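Local coordinates for MetRS related protein (Pyrococcus horikoshii, PDB 2CWP), which probably binds tRNA through an OB-fold domain related to the tRNA-binding domain of methionyl-tRNA synthetases, at residues W13-V19 with P106-W112; V19-A25 with K36-F41; I52-I56 with G94-L98; F66-L72 with Q83-I87. The contacts are given in a common frame with arbitrary orientation. Residues are numbered along the deposited sequence.

Strand 17-27 ties three contacts together. Its start pairs with the C-terminal tail in contact 1, its next residues pair with strand 35-40 in contact 2, and Val19 belongs to both; strand 65-69 of contact 4 lies beside it. Along the chain, contact 1 brings the C-terminal tail against residues 13-19 and spans the rest; contact 2 closes before contact 3 opens, and contact 4 falls within contact 3's span. Centres of contacts 1 and 4 are about 9 Å apart, those of contacts 1 and 3 about 23 Å, across the chain's centre. Contacts 1, 2 and 4 pair strands of an OB-type domain's curled sheet, consistent with tRNA binding; contact 3 packs a loop against separate strand 96-97.

Contact 1 (W13-V19 with P106-W112); sequences WKFQMKV and PVGARVW
Residues 106-112 run antiparallel to 13-19, fastening the C-terminal tail to the start of strand 17-27 in this OB-type domain. A type II turn, Pro106 to Ala109, begins the tail; Gly108 (phi/psi 94/-17) occupies its glycine-favouring position. Val19 fills the hollow between Ala109 and Val111: Val19 CG2 packs 4.0 Å from Ala109 CB and 3.7 Å from Val111 CG2. The same turn takes both backbone polar atoms of Val19: Gly108 N donates to Val19 O at 2.8 Å and Val19 N to Ala109 O at 2.9 Å. Lys18 and Arg110 form a non-hydrogen-bonded pair (CA-CA 4.4 Å), and Val111 N meets Met17 O at 2.8 Å. Extended Arg110 (all t) runs back along 13-19, its NH2 donating to Trp13 O (2.6 Å) and Phe15 O (2.8 Å), Gln16 CG over one guanidinium face. Beyond it, Trp112 presents its edge to the face of Trp13, six-membered centroids 4.7 Å apart, planes at 55°. One arginine thus satisfies two backbone carbonyls ahead of the strand.

Contact 2 (V19-A25 with K36-F41); sequences VGLVKKA and KLIVDF
A classic beta bulge interrupts this antiparallel hairpin: Lys23 and Lys24 both face Ile38, so the register slips by one residue. The hairpin joins strands 17-27 and 35-40 of the OB-type domain's curled sheet, and the axes of 19-25 and 36-40 lie at 132° between N-to-C directions, approaching to 4.4 Å. Before the bulge, Leu21 and Asp40 form a hydrogen-bonded pair, with Leu21 N to Asp40 O at 3.0 Å and Asp40 N to Leu21 O at 2.9 Å; Val22 and Val39 follow as a non-hydrogen-bonded pair, CA-CA 4.6 Å. At the bulge Lys23 turns helical (phi/psi -73/-44), and Ile38 O accepts Lys23 N at 2.8 Å and, weakly, Lys24 N at 3.5 Å. Ile38 N then returns to Lys24 O at 2.9 Å, and Ala25 pairs with Leu37, CA-CA 4.5 Å. Val22, Ala25, Leu37 and Val39 share the buried face, where Phe68 of strand 65-69 packs on Val22, Leu37 and Val39. Leu21, Lys24, Ile38 and Asp40 occupy the other face; Asp40 OD1 is hydrogen-bonded to Gly42 N. Gly20 is where bulk would collide, since a CB there would run into Val39 CG1 and the Phe41 ring. Leu37, in the mt rotamer, sets its CD2 3.4 Å from Ala25 CB and 3.9 Å from Val22 CG1.

Contact 3 (I52-I56 with G94-L98); sequences IADQI and GKVYL
Gln55 reads the backbone of the facing segment with both ends of its amide. With chi1 m, chi2 t and chi3 at 53°, Gln55 NE2 donates to Gly94 O (2.9 Å) and Gln55 OE1 accepts from Val96 N (3.0 Å). Gln55 OE1 also takes a water hydrogen bond at 2.6 Å; this water accepts from Lys95 NZ at 2.5 Å and donates weakly to Val96 O at 3.4 Å. Within 52-56 the chain is a compact turn, in which Ile52 O accepts both Gln55 N and Ile56 N, each at 2.7 Å. The other segment is extended from Lys95 to Leu98, entered through Gly94 at phi/psi 87/-4, angles that favour glycine. In this OB-type domain the contact joins the loop after strand 45-50 to strand 96-97, whose hairpin partner is strand 89-90. No strand pairing links the two segments: the nearest CA atoms, Gln55 and Val96, are 7.0 Å apart. Beside the polar clasp, Ile52 (chi1 p) and Ile56 (mm) close on Val96 and Leu98. Ile52 CG2 lies 4.1 Å from Val96 CG1 and Ile52 CD1 4.1 Å from Leu98 CD2, while Ile56 CG2 lies 4.0 Å from Leu98 CD1. Leu88 also packs against Ile52 and Val96.

Contact 4 (F66-L72 with Q83-I87); sequences FIFVVNL and QGMLI
Starting at Phe66, segment 66-72 lies antiparallel to 83-87, forming one of the strand pairings of the curled OB-type sheet. Phe66 CB meets Leu86 CD1 at 3.4 Å. At Ile67 the backbone takes over: Ile87 N donates to Ile67 O at 2.9 Å, while a water accepts from Ile67 N (2.8 Å) and donates to Ile87 O (2.9 Å), bridging the strands where they part. Ile67 CG2 also packs 3.9 Å from Ile87 CG1. Phe68 and Leu86 make a non-hydrogen-bonded pair, CA-CA 4.6 Å; Leu86 (tp) lays CD1 over the face of the Phe68 ring, 4.1 Å from its centroid, a CH-pi contact. Val69 pairs with Met85 (CA-CA 5.2 Å), Val69 N to Met85 O at 2.9 Å and Met85 N to Val69 O at 3.0 Å, and on this face Val69 CG2 presses 3.3 Å from Ile87 CD1. Opposite Val70 comes Gly84, CA-CA 4.5 Å, fully extended at phi/psi 168/-167; a CB there would sit tightly against Val69 O. Past Asn71, Leu72 turns back to put CD1 3.9 Å from Met85 CE. Strand 65-69 lies between 85-86 and 17-27 in the sheet: Phe68 is buried against Val22, Leu37, Val39 and Ile48 and stacks edge-to-face with Phe41, while Ile67 and Val69, on the other face, touch Met17.

Contact 1 (W13-V19 with P106-W112)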
loop_
_atom_site.group_PDB
_atom_site.type_symbol
_atom_site.label_atom_id
_atom_site.label_comp_id
_atom_site.label_asym_id
_atom_site.label_seq_id
_atom_site.Cartn_x
_atom_site.Cartn_y
_atom_site.Cartn_z
ATOM N N TRP A 13 -8.298 1.809 15.829
ATOM C CA TRP A 13 -9.467 1.992 14.976
ATOM C C TRP A 13 -9.538 3.330 14.243
ATOM O O TRP A 13 -10.282 3.457 13.273
ATOM C CB TRP A 13 -10.758 1.839 15.793
ATOM C CG TRP A 13 -11.120 0.448 16.276
ATOM C CD1 TRP A 13 -11.999 0.142 17.284
ATOM C CD2 TRP A 13 -10.683 -0.804 15.741
ATOM N NE1 TRP A 13 -12.137 -1.216 17.406
ATOM C CE2 TRP A 13 -11.342 -1.823 16.470
ATOM C CE3 TRP A 13 -9.804 -1.170 14.717
ATOM C CZ2 TRP A 13 -11.149 -3.178 16.206
ATOM C CZ3 TRP A 13 -9.616 -2.518 14.456
ATOM C CH2 TRP A 13 -10.287 -3.505 15.198
ATOM N N LYS A 14 -8.802 4.338 14.699
ATOM C CA LYS A 14 -8.873 5.619 14.009
ATOM C C LYS A 14 -8.151 5.551 12.663
ATOM O O LYS A 14 -8.465 6.308 11.753
ATOM C CB LYS A 14 -8.301 6.750 14.874
ATOM C CG LYS A 14 -6.834 6.627 15.198
ATOM C CD LYS A 14 -6.398 7.747 16.119
ATOM C CE LYS A 14 -4.922 7.637 16.441
ATOM N NZ LYS A 14 -4.396 8.855 17.115
ATOM N N PHE A 15 -7.176 4.655 12.540
ATOM C CA PHE A 15 -6.475 4.513 11.274
ATOM C C PHE A 15 -7.356 3.676 10.356
ATOM O O PHE A 15 -8.044 2.745 10.806
ATOM C CB PHE A 15 -5.113 3.856 11.475
ATOM C CG PHE A 15 -4.139 4.729 12.206
ATOM C CD1 PHE A 15 -4.201 4.855 13.590
ATOM C CD2 PHE A 15 -3.209 5.490 11.504
ATOM C CE1 PHE A 15 -3.354 5.728 14.263
ATOM C CE2 PHE A 15 -2.362 6.362 12.164
ATOM C CZ PHE A 15 -2.434 6.484 13.546
ATOM N N GLN A 16 -7.362 4.016 9.075
ATOM C CA GLN A 16 -8.201 3.288 8.143
ATOM C C GLN A 16 -7.440 2.534 7.090
ATOM O O GLN A 16 -6.729 3.125 6.277
ATOM C CB GLN A 16 -9.174 4.232 7.448
ATOM C CG GLN A 16 -10.322 4.659 8.322
ATOM C CD GLN A 16 -11.390 5.336 7.515
ATOM O OE1 GLN A 16 -11.202 6.452 7.024
ATOM N NE2 GLN A 16 -12.519 4.658 7.349
ATOM N N MET A 17 -7.599 1.220 7.115
ATOM C CA MET A 17 -6.957 0.359 6.134
ATOM C C MET A 17 -8.091 -0.228 5.305
ATOM O O MET A 17 -9.120 -0.619 5.840
ATOM C CB MET A 17 -6.161 -0.752 6.824
ATOM C CG MET A 17 -5.030 -0.234 7.687
ATOM S SD MET A 17 -3.895 -1.511 8.274
ATOM C CE MET A 17 -4.758 -2.088 9.786
ATOM N N LYS A 18 -7.914 -0.258 3.992
ATOM C CA LYS A 18 -8.934 -0.804 3.128
ATOM C C LYS A 18 -8.278 -1.659 2.064
ATOM O O LYS A 18 -7.094 -1.511 1.768
ATOM C CB LYS A 18 -9.726 0.313 2.441
ATOM C CG LYS A 18 -10.393 1.287 3.380
ATOM C CD LYS A 18 -11.342 2.200 2.613
ATOM C CE LYS A 18 -12.204 3.015 3.566
ATOM N NZ LYS A 18 -13.326 3.698 2.838
ATOM N N VAL A 19 -9.063 -2.557 1.492
ATOM C CA VAL A 19 -8.576 -3.420 0.447
ATOM C C VAL A 19 -8.560 -2.596 -0.825
ATOM O O VAL A 19 -9.549 -1.918 -1.134
ATOM C CB VAL A 19 -9.509 -4.603 0.283
ATOM C CG1 VAL A 19 -9.161 -5.374 -0.961
ATOM C CG2 VAL A 19 -9.418 -5.485 1.538
ATOM N N PRO A 106 -14.124 -7.815 -1.703
ATOM C CA PRO A 106 -14.435 -6.626 -2.509
ATOM C C PRO A 106 -13.512 -5.433 -2.195
ATOM O O PRO A 106 -13.180 -5.192 -1.026
ATOM C CB PRO A 106 -15.893 -6.326 -2.133
ATOM C CG PRO A 106 -16.447 -7.686 -1.770
ATOM C CD PRO A 106 -15.304 -8.264 -0.945
ATOM N N VAL A 107 -13.107 -4.692 -3.226
ATOM C CA VAL A 107 -12.262 -3.527 -3.035
ATOM C C VAL A 107 -13.041 -2.564 -2.128
ATOM O O VAL A 107 -14.270 -2.495 -2.197
ATOM C CB VAL A 107 -11.919 -2.817 -4.397
ATOM C CG1 VAL A 107 -11.102 -3.759 -5.307
ATOM C CG2 VAL A 107 -13.195 -2.399 -5.110
ATOM N N GLY A 108 -12.339 -1.843 -1.261
ATOM C CA GLY A 108 -13.034 -0.927 -0.375
ATOM C C GLY A 108 -13.354 -1.547 0.982
ATOM O O GLY A 108 -13.663 -0.823 1.926
ATOM N N ALA A 109 -13.297 -2.874 1.093
ATOM C CA ALA A 109 -13.570 -3.526 2.380
ATOM C C ALA A 109 -12.634 -2.959 3.443
ATOM O O ALA A 109 -11.468 -2.666 3.159
ATOM C CB ALA A 109 -13.353 -5.006 2.275
ATOM N N ARG A 110 -13.121 -2.803 4.668
ATOM C CA ARG A 110 -12.231 -2.281 5.694
ATOM C C ARG A 110 -11.383 -3.399 6.291
ATOM O O ARG A 110 -11.858 -4.519 6.480
ATOM C CB ARG A 110 -12.987 -1.584 6.823
ATOM C CG ARG A 110 -11.990 -0.808 7.661
ATOM C CD ARG A 110 -12.584 0.009 8.767
ATOM N NE ARG A 110 -11.505 0.641 9.531
ATOM C CZ ARG A 110 -11.688 1.305 10.666
ATOM N NH1 ARG A 110 -12.913 1.427 11.167
ATOM N NH2 ARG A 110 -10.649 1.828 11.309
ATOM N N VAL A 111 -10.125 -3.092 6.584
ATOM C CA VAL A 111 -9.224 -4.081 7.168
ATOM C C VAL A 111 -8.921 -3.616 8.587
ATOM O O VAL A 111 -8.310 -2.560 8.772
ATOM C CB VAL A 111 -7.927 -4.195 6.335
ATOM C CG1 VAL A 111 -6.895 -5.042 7.056
ATOM C CG2 VAL A 111 -8.256 -4.814 4.969
ATOM N N TRP A 112 -9.339 -4.407 9.577
ATOM C CA TRP A 112 -9.146 -4.037 10.979
ATOM C C TRP A 112 -9.454 -5.192 11.935
ATOM O O TRP A 112 -9.756 -6.305 11.454
ATOM C CB TRP A 112 -10.063 -2.858 11.297
ATOM C CG TRP A 112 -11.528 -3.216 11.185
ATOM C CD1 TRP A 112 -12.074 -4.236 10.450
ATOM C CD2 TRP A 112 -12.627 -2.531 11.792
ATOM N NE1 TRP A 112 -13.443 -4.226 10.562
ATOM C CE2 TRP A 112 -13.813 -3.191 11.379
ATOM C CE3 TRP A 112 -12.731 -1.422 12.645
ATOM C CZ2 TRP A 112 -15.085 -2.778 11.791
ATOM C CZ3 TRP A 112 -14.000 -1.009 13.056
ATOM C CH2 TRP A 112 -15.161 -1.688 12.626
ATOM O OXT TRP A 112 -9.399 -4.976 13.164
HETATM O O HOH W 1 -14.519 1.803 1.413
#

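Contact 2 (V19-A25 with K36-F41)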
loop_
_atom_site.group_PDB
_atom_site.type_symbol
_atom_site.label_atom_id
_atom_site.label_comp_id
_atom_site.label_asym_id
_atom_site.label_seq_id
_atom_site.Cartn_x
_atom_site.Cartn_y
_atom_site.Cartn_z
ATOM N N VAL A 19 -9.063 -2.557 1.492
ATOM C CA VAL A 19 -8.576 -3.420 0.447
ATOM C C VAL A 19 -8.560 -2.596 -0.825
ATOM O O VAL A 19 -9.549 -1.918 -1.134
ATOM C CB VAL A 19 -9.509 -4.603 0.283
ATOM C CG1 VAL A 19 -9.161 -5.374 -0.961
ATOM C CG2 VAL A 19 -9.418 -5.485 1.538
ATOM N N GLY A 20 -7.445 -2.643 -1.551
ATOM C CA GLY A 20 -7.343 -1.883 -2.788
ATOM C C GLY A 20 -6.797 -2.718 -3.923
ATOM O O GLY A 20 -5.930 -3.564 -3.695
ATOM N N LEU A 21 -7.299 -2.497 -5.141
ATOM C CA LEU A 21 -6.835 -3.240 -6.317
ATOM C C LEU A 21 -5.812 -2.419 -7.082
ATOM O O LEU A 21 -6.086 -1.291 -7.474
ATOM C CB LEU A 21 -8.012 -3.577 -7.249
ATOM C CG LEU A 21 -7.646 -4.033 -8.676
ATOM C CD1 LEU A 21 -6.812 -5.309 -8.601
ATOM C CD2 LEU A 21 -8.937 -4.269 -9.504
ATOM N N VAL A 22 -4.630 -2.980 -7.291
ATOM C CA VAL A 22 -3.582 -2.270 -8.017
ATOM C C VAL A 22 -3.872 -2.297 -9.520
ATOM O O VAL A 22 -3.674 -3.315 -10.178
ATOM C CB VAL A 22 -2.199 -2.900 -7.744
ATOM C CG1 VAL A 22 -1.120 -2.180 -8.562
ATOM C CG2 VAL A 22 -1.892 -2.820 -6.251
ATOM N N LYS A 23 -4.361 -1.181 -10.045
ATOM C CA LYS A 23 -4.687 -1.072 -11.463
ATOM C C LYS A 23 -3.407 -1.000 -12.289
ATOM O O LYS A 23 -3.282 -1.660 -13.316
ATOM C CB LYS A 23 -5.529 0.170 -11.718
ATOM C CG LYS A 23 -6.938 0.091 -11.162
ATOM C CD LYS A 23 -7.743 -0.958 -11.904
ATOM C CE LYS A 23 -9.205 -0.550 -12.006
ATOM N NZ LYS A 23 -9.982 -1.551 -12.793
ATOM N N LYS A 24 -2.460 -0.199 -11.822
ATOM C CA LYS A 24 -1.191 -0.048 -12.507
ATOM C C LYS A 24 -0.072 0.200 -11.505
ATOM O O LYS A 24 -0.290 0.780 -10.433
ATOM C CB LYS A 24 -1.253 1.106 -13.509
ATOM C CG LYS A 24 0.100 1.403 -14.134
ATOM C CD LYS A 24 0.001 2.255 -15.378
ATOM C CE LYS A 24 1.300 2.164 -16.147
ATOM N NZ LYS A 24 1.056 2.209 -17.606
ATOM N N ALA A 25 1.125 -0.233 -11.872
ATOM C CA ALA A 25 2.301 -0.082 -11.031
ATOM C C ALA A 25 3.534 0.094 -11.910
ATOM O O ALA A 25 3.804 -0.733 -12.785
ATOM C CB ALA A 25 2.457 -1.320 -10.148
ATOM N N LYS A 36 5.221 3.622 -8.238
ATOM C CA LYS A 36 3.979 4.379 -8.161
ATOM C C LYS A 36 2.840 3.426 -8.470
ATOM O O LYS A 36 2.899 2.677 -9.447
ATOM C CB LYS A 36 3.962 5.523 -9.176
ATOM C CG LYS A 36 2.779 6.474 -8.999
ATOM C CD LYS A 36 2.890 7.685 -9.924
ATOM C CE LYS A 36 2.132 7.478 -11.226
ATOM N NZ LYS A 36 0.661 7.505 -11.009
ATOM N N LEU A 37 1.816 3.441 -7.626
ATOM C CA LEU A 37 0.669 2.574 -7.823
ATOM C C LEU A 37 -0.596 3.392 -8.009
ATOM O O LEU A 37 -0.764 4.442 -7.392
ATOM C CB LEU A 37 0.465 1.672 -6.603
ATOM C CG LEU A 37 1.631 0.842 -6.066
ATOM C CD1 LEU A 37 1.317 0.386 -4.630
ATOM C CD2 LEU A 37 1.881 -0.336 -6.991
ATOM N N ILE A 38 -1.484 2.910 -8.865
ATOM C CA ILE A 38 -2.766 3.566 -9.064
ATOM C C ILE A 38 -3.685 2.492 -8.505
ATOM O O ILE A 38 -3.835 1.408 -9.090
ATOM C CB ILE A 38 -3.073 3.814 -10.543
ATOM C CG1 ILE A 38 -2.027 4.766 -11.125
ATOM C CG2 ILE A 38 -4.485 4.384 -10.687
ATOM C CD1 ILE A 38 -2.161 4.991 -12.619
ATOM N N VAL A 39 -4.288 2.793 -7.363
ATOM C CA VAL A 39 -5.129 1.827 -6.668
ATOM C C VAL A 39 -6.602 2.173 -6.647
ATOM O O VAL A 39 -6.988 3.294 -6.300
ATOM C CB VAL A 39 -4.611 1.677 -5.234
ATOM C CG1 VAL A 39 -5.329 0.553 -4.507
ATOM C CG2 VAL A 39 -3.105 1.458 -5.287
ATOM N N ASP A 40 -7.416 1.190 -7.014
ATOM C CA ASP A 40 -8.865 1.323 -7.055
ATOM C C ASP A 40 -9.465 0.792 -5.752
ATOM O O ASP A 40 -9.366 -0.401 -5.482
ATOM C CB ASP A 40 -9.408 0.507 -8.239
ATOM C CG ASP A 40 -10.928 0.573 -8.364
ATOM O OD1 ASP A 40 -11.647 0.201 -7.417
ATOM O OD2 ASP A 40 -11.413 0.994 -9.428
ATOM N N PHE A 41 -10.064 1.670 -4.949
ATOM C CA PHE A 41 -10.717 1.272 -3.689
ATOM C C PHE A 41 -12.240 1.210 -3.829
ATOM O O PHE A 41 -12.969 1.279 -2.833
ATOM C CB PHE A 41 -10.384 2.241 -2.550
ATOM C CG PHE A 41 -8.945 2.230 -2.154
ATOM C CD1 PHE A 41 -8.051 3.137 -2.704
ATOM C CD2 PHE A 41 -8.473 1.296 -1.245
ATOM C CE1 PHE A 41 -6.710 3.117 -2.356
ATOM C CE2 PHE A 41 -7.136 1.264 -0.890
ATOM C CZ PHE A 41 -6.249 2.179 -1.448
#

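Contact 3 (I52-I56 with G94-L98)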
loop_
_atom_site.group_PDB
_atom_site.type_symbol
_atom_site.label_atom_id
_atom_site.label_comp_id
_atom_site.label_asym_id
_atom_site.label_seq_id
_atom_site.Cartn_x
_atom_site.Cartn_y
_atom_site.Cartn_z
ATOM N N ILE A 52 9.710 -0.658 -2.555
ATOM C CA ILE A 52 10.182 -2.031 -2.451
ATOM C C ILE A 52 10.772 -2.577 -3.745
ATOM O O ILE A 52 11.166 -3.744 -3.789
ATOM C CB ILE A 52 9.009 -2.954 -2.012
ATOM C CG1 ILE A 52 7.889 -2.892 -3.061
ATOM C CG2 ILE A 52 8.475 -2.506 -0.653
ATOM C CD1 ILE A 52 6.553 -3.510 -2.630
ATOM N N ALA A 53 10.857 -1.730 -4.777
ATOM C CA ALA A 53 11.351 -2.130 -6.104
ATOM C C ALA A 53 12.688 -2.866 -6.166
ATOM O O ALA A 53 12.992 -3.508 -7.156
ATOM C CB ALA A 53 11.386 -0.909 -7.037
ATOM N N ASP A 54 13.495 -2.767 -5.126
ATOM C CA ASP A 54 14.777 -3.454 -5.127
ATOM C C ASP A 54 14.565 -4.923 -4.758
ATOM O O ASP A 54 15.439 -5.763 -4.988
ATOM C CB ASP A 54 15.707 -2.798 -4.111
ATOM C CG ASP A 54 15.098 -2.764 -2.733
ATOM O OD1 ASP A 54 13.867 -2.545 -2.656
ATOM O OD2 ASP A 54 15.835 -2.953 -1.740
ATOM N N GLN A 55 13.399 -5.221 -4.181
ATOM C CA GLN A 55 13.063 -6.578 -3.770
ATOM C C GLN A 55 11.836 -7.132 -4.476
ATOM O O GLN A 55 11.761 -8.321 -4.734
ATOM C CB GLN A 55 12.798 -6.631 -2.269
ATOM C CG GLN A 55 13.999 -6.328 -1.408
ATOM C CD GLN A 55 13.741 -6.703 0.035
ATOM O OE1 GLN A 55 13.359 -7.839 0.323
ATOM N NE2 GLN A 55 13.935 -5.748 0.950
ATOM N N ILE A 56 10.873 -6.263 -4.773
ATOM C CA ILE A 56 9.623 -6.676 -5.407
ATOM C C ILE A 56 9.353 -5.914 -6.699
ATOM O O ILE A 56 9.043 -4.727 -6.667
ATOM C CB ILE A 56 8.418 -6.430 -4.458
ATOM C CG1 ILE A 56 8.644 -7.115 -3.104
ATOM C CG2 ILE A 56 7.141 -6.918 -5.115
ATOM C CD1 ILE A 56 8.625 -8.641 -3.162
ATOM N N GLY A 94 15.396 -7.236 7.040
ATOM C CA GLY A 94 15.066 -6.328 5.946
ATOM C C GLY A 94 14.336 -6.944 4.750
ATOM O O GLY A 94 13.963 -6.237 3.806
ATOM N N LYS A 95 14.126 -8.256 4.764
ATOM C CA LYS A 95 13.431 -8.871 3.641
ATOM C C LYS A 95 11.937 -8.523 3.676
ATOM O O LYS A 95 11.268 -8.676 4.701
ATOM C CB LYS A 95 13.625 -10.393 3.651
ATOM C CG LYS A 95 12.912 -11.106 2.509
ATOM C CD LYS A 95 13.358 -12.563 2.372
ATOM C CE LYS A 95 12.670 -13.242 1.188
ATOM N NZ LYS A 95 12.977 -12.587 -0.123
ATOM N N VAL A 96 11.424 -8.043 2.552
ATOM C CA VAL A 96 10.017 -7.665 2.428
ATOM C C VAL A 96 9.197 -8.740 1.706
ATOM O O VAL A 96 9.692 -9.380 0.786
ATOM C CB VAL A 96 9.898 -6.319 1.659
ATOM C CG1 VAL A 96 8.573 -6.223 0.960
ATOM C CG2 VAL A 96 10.040 -5.161 2.628
ATOM N N TYR A 97 7.946 -8.926 2.125
ATOM C CA TYR A 97 7.045 -9.911 1.510
ATOM C C TYR A 97 5.657 -9.303 1.261
ATOM O O TYR A 97 5.088 -8.649 2.139
ATOM C CB TYR A 97 6.819 -11.124 2.413
ATOM C CG TYR A 97 8.037 -11.898 2.845
ATOM C CD1 TYR A 97 8.788 -11.499 3.951
ATOM C CD2 TYR A 97 8.402 -13.071 2.189
ATOM C CE1 TYR A 97 9.867 -12.257 4.402
ATOM C CE2 TYR A 97 9.492 -13.839 2.632
ATOM C CZ TYR A 97 10.211 -13.422 3.737
ATOM O OH TYR A 97 11.277 -14.168 4.168
ATOM N N LEU A 98 5.091 -9.531 0.085
ATOM C CA LEU A 98 3.757 -9.003 -0.167
ATOM C C LEU A 98 2.747 -9.811 0.636
ATOM O O LEU A 98 2.974 -10.981 0.950
ATOM C CB LEU A 98 3.382 -9.107 -1.651
ATOM C CG LEU A 98 4.148 -8.206 -2.616
ATOM C CD1 LEU A 98 3.594 -8.399 -4.017
ATOM C CD2 LEU A 98 4.022 -6.748 -2.170
HETATM O O HOH W 2 12.689 -10.117 -0.666
#

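Contact 4 (F66-L72 with Q83-I87)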
loop_
_atom_site.group_PDB
_atom_site.type_symbol
_atom_site.label_atom_id
_atom_site.label_comp_id
_atom_site.label_asym_id
_atom_site.label_seq_id
_atom_site.Cartn_x
_atom_site.Cartn_y
_atom_site.Cartn_z
ATOM N N PHE A 66 -4.443 -5.605 -2.188
ATOM C CA PHE A 66 -3.606 -5.530 -0.993
ATOM C C PHE A 66 -4.250 -4.609 0.042
ATOM O O PHE A 66 -5.237 -3.921 -0.244
ATOM C CB PHE A 66 -2.220 -4.960 -1.309
ATOM C CG PHE A 66 -1.455 -5.747 -2.315
ATOM C CD1 PHE A 66 -1.478 -5.387 -3.660
ATOM C CD2 PHE A 66 -0.729 -6.866 -1.929
ATOM C CE1 PHE A 66 -0.781 -6.140 -4.616
ATOM C CE2 PHE A 66 -0.031 -7.626 -2.875
ATOM C CZ PHE A 66 -0.058 -7.261 -4.220
ATOM N N ILE A 67 -3.662 -4.599 1.234
ATOM C CA ILE A 67 -4.123 -3.754 2.316
ATOM C C ILE A 67 -3.393 -2.426 2.193
ATOM O O ILE A 67 -2.185 -2.400 1.975
ATOM C CB ILE A 67 -3.754 -4.341 3.655
ATOM C CG1 ILE A 67 -4.295 -5.767 3.758
ATOM C CG2 ILE A 67 -4.254 -3.423 4.757
ATOM C CD1 ILE A 67 -3.681 -6.555 4.922
ATOM N N PHE A 68 -4.117 -1.329 2.339
ATOM C CA PHE A 68 -3.517 0.001 2.250
ATOM C C PHE A 68 -4.063 0.882 3.375
ATOM O O PHE A 68 -5.266 0.830 3.669
ATOM C CB PHE A 68 -3.884 0.696 0.922
ATOM C CG PHE A 68 -3.349 0.022 -0.317
ATOM C CD1 PHE A 68 -4.045 -1.023 -0.915
ATOM C CD2 PHE A 68 -2.177 0.485 -0.920
ATOM C CE1 PHE A 68 -3.590 -1.607 -2.115
ATOM C CE2 PHE A 68 -1.710 -0.081 -2.109
ATOM C CZ PHE A 68 -2.420 -1.131 -2.711
ATOM N N VAL A 69 -3.191 1.670 4.008
ATOM C CA VAL A 69 -3.629 2.621 5.035
ATOM C C VAL A 69 -3.989 3.843 4.184
ATOM O O VAL A 69 -3.118 4.365 3.490
ATOM C CB VAL A 69 -2.491 3.058 5.968
ATOM C CG1 VAL A 69 -3.070 3.878 7.096
ATOM C CG2 VAL A 69 -1.751 1.877 6.504
ATOM N N VAL A 70 -5.239 4.306 4.253
ATOM C CA VAL A 70 -5.701 5.421 3.422
ATOM C C VAL A 70 -6.051 6.780 4.058
ATOM O O VAL A 70 -6.434 7.714 3.338
ATOM C CB VAL A 70 -6.932 4.996 2.586
ATOM C CG1 VAL A 70 -6.588 3.776 1.733
ATOM C CG2 VAL A 70 -8.116 4.696 3.506
ATOM N N ASN A 71 -5.938 6.909 5.376
ATOM C CA ASN A 71 -6.257 8.190 6.005
ATOM C C ASN A 71 -5.028 8.821 6.637
ATOM O O ASN A 71 -5.103 9.394 7.720
ATOM C CB ASN A 71 -7.391 8.036 7.047
ATOM C CG ASN A 71 -6.962 7.274 8.303
ATOM O OD1 ASN A 71 -6.100 6.394 8.259
ATOM N ND2 ASN A 71 -7.593 7.600 9.426
ATOM N N LEU A 72 -3.897 8.713 5.946
ATOM C CA LEU A 72 -2.646 9.291 6.418
ATOM C C LEU A 72 -2.419 10.648 5.753
ATOM O O LEU A 72 -3.060 10.980 4.754
ATOM C CB LEU A 72 -1.460 8.380 6.090
ATOM C CG LEU A 72 -1.367 6.985 6.718
ATOM C CD1 LEU A 72 0.004 6.405 6.418
ATOM C CD2 LEU A 72 -1.592 7.059 8.207
ATOM N N GLN A 83 -1.059 9.157 -1.717
ATOM C CA GLN A 83 -2.276 9.316 -0.917
ATOM C C GLN A 83 -2.615 8.076 -0.076
ATOM O O GLN A 83 -3.791 7.772 0.144
ATOM C CB GLN A 83 -3.462 9.617 -1.839
ATOM C CG GLN A 83 -3.228 10.706 -2.873
ATOM C CD GLN A 83 -4.352 10.772 -3.887
ATOM O OE1 GLN A 83 -4.538 9.856 -4.687
ATOM N NE2 GLN A 83 -5.117 11.855 -3.852
ATOM N N GLY A 84 -1.596 7.364 0.383
ATOM C CA GLY A 84 -1.829 6.178 1.186
ATOM C C GLY A 84 -0.559 5.381 1.354
ATOM O O GLY A 84 0.528 5.860 1.047
ATOM N N MET A 85 -0.679 4.148 1.827
ATOM C CA MET A 85 0.505 3.344 2.021
ATOM C C MET A 85 0.233 1.842 1.992
ATOM O O MET A 85 -0.637 1.345 2.707
ATOM C CB MET A 85 1.157 3.744 3.336
ATOM C CG MET A 85 2.444 3.043 3.629
ATOM S SD MET A 85 3.210 3.769 5.093
ATOM C CE MET A 85 2.108 3.132 6.376
ATOM N N LEU A 86 0.997 1.139 1.160
ATOM C CA LEU A 86 0.885 -0.307 1.009
ATOM C C LEU A 86 1.404 -1.041 2.248
ATOM O O LEU A 86 2.538 -0.829 2.668
ATOM C CB LEU A 86 1.691 -0.764 -0.210
ATOM C CG LEU A 86 1.801 -2.283 -0.447
ATOM C CD1 LEU A 86 0.425 -2.861 -0.703
ATOM C CD2 LEU A 86 2.732 -2.576 -1.634
ATOM N N ILE A 87 0.575 -1.899 2.822
ATOM C CA ILE A 87 0.971 -2.691 3.991
ATOM C C ILE A 87 1.597 -4.026 3.543
ATOM O O ILE A 87 1.060 -4.713 2.674
ATOM C CB ILE A 87 -0.242 -3.019 4.893
ATOM C CG1 ILE A 87 -0.851 -1.727 5.447
ATOM C CG2 ILE A 87 0.189 -3.961 6.026
ATOM C CD1 ILE A 87 0.140 -0.845 6.204
HETATM O O HOH W 3 -1.357 -6.074 1.913
#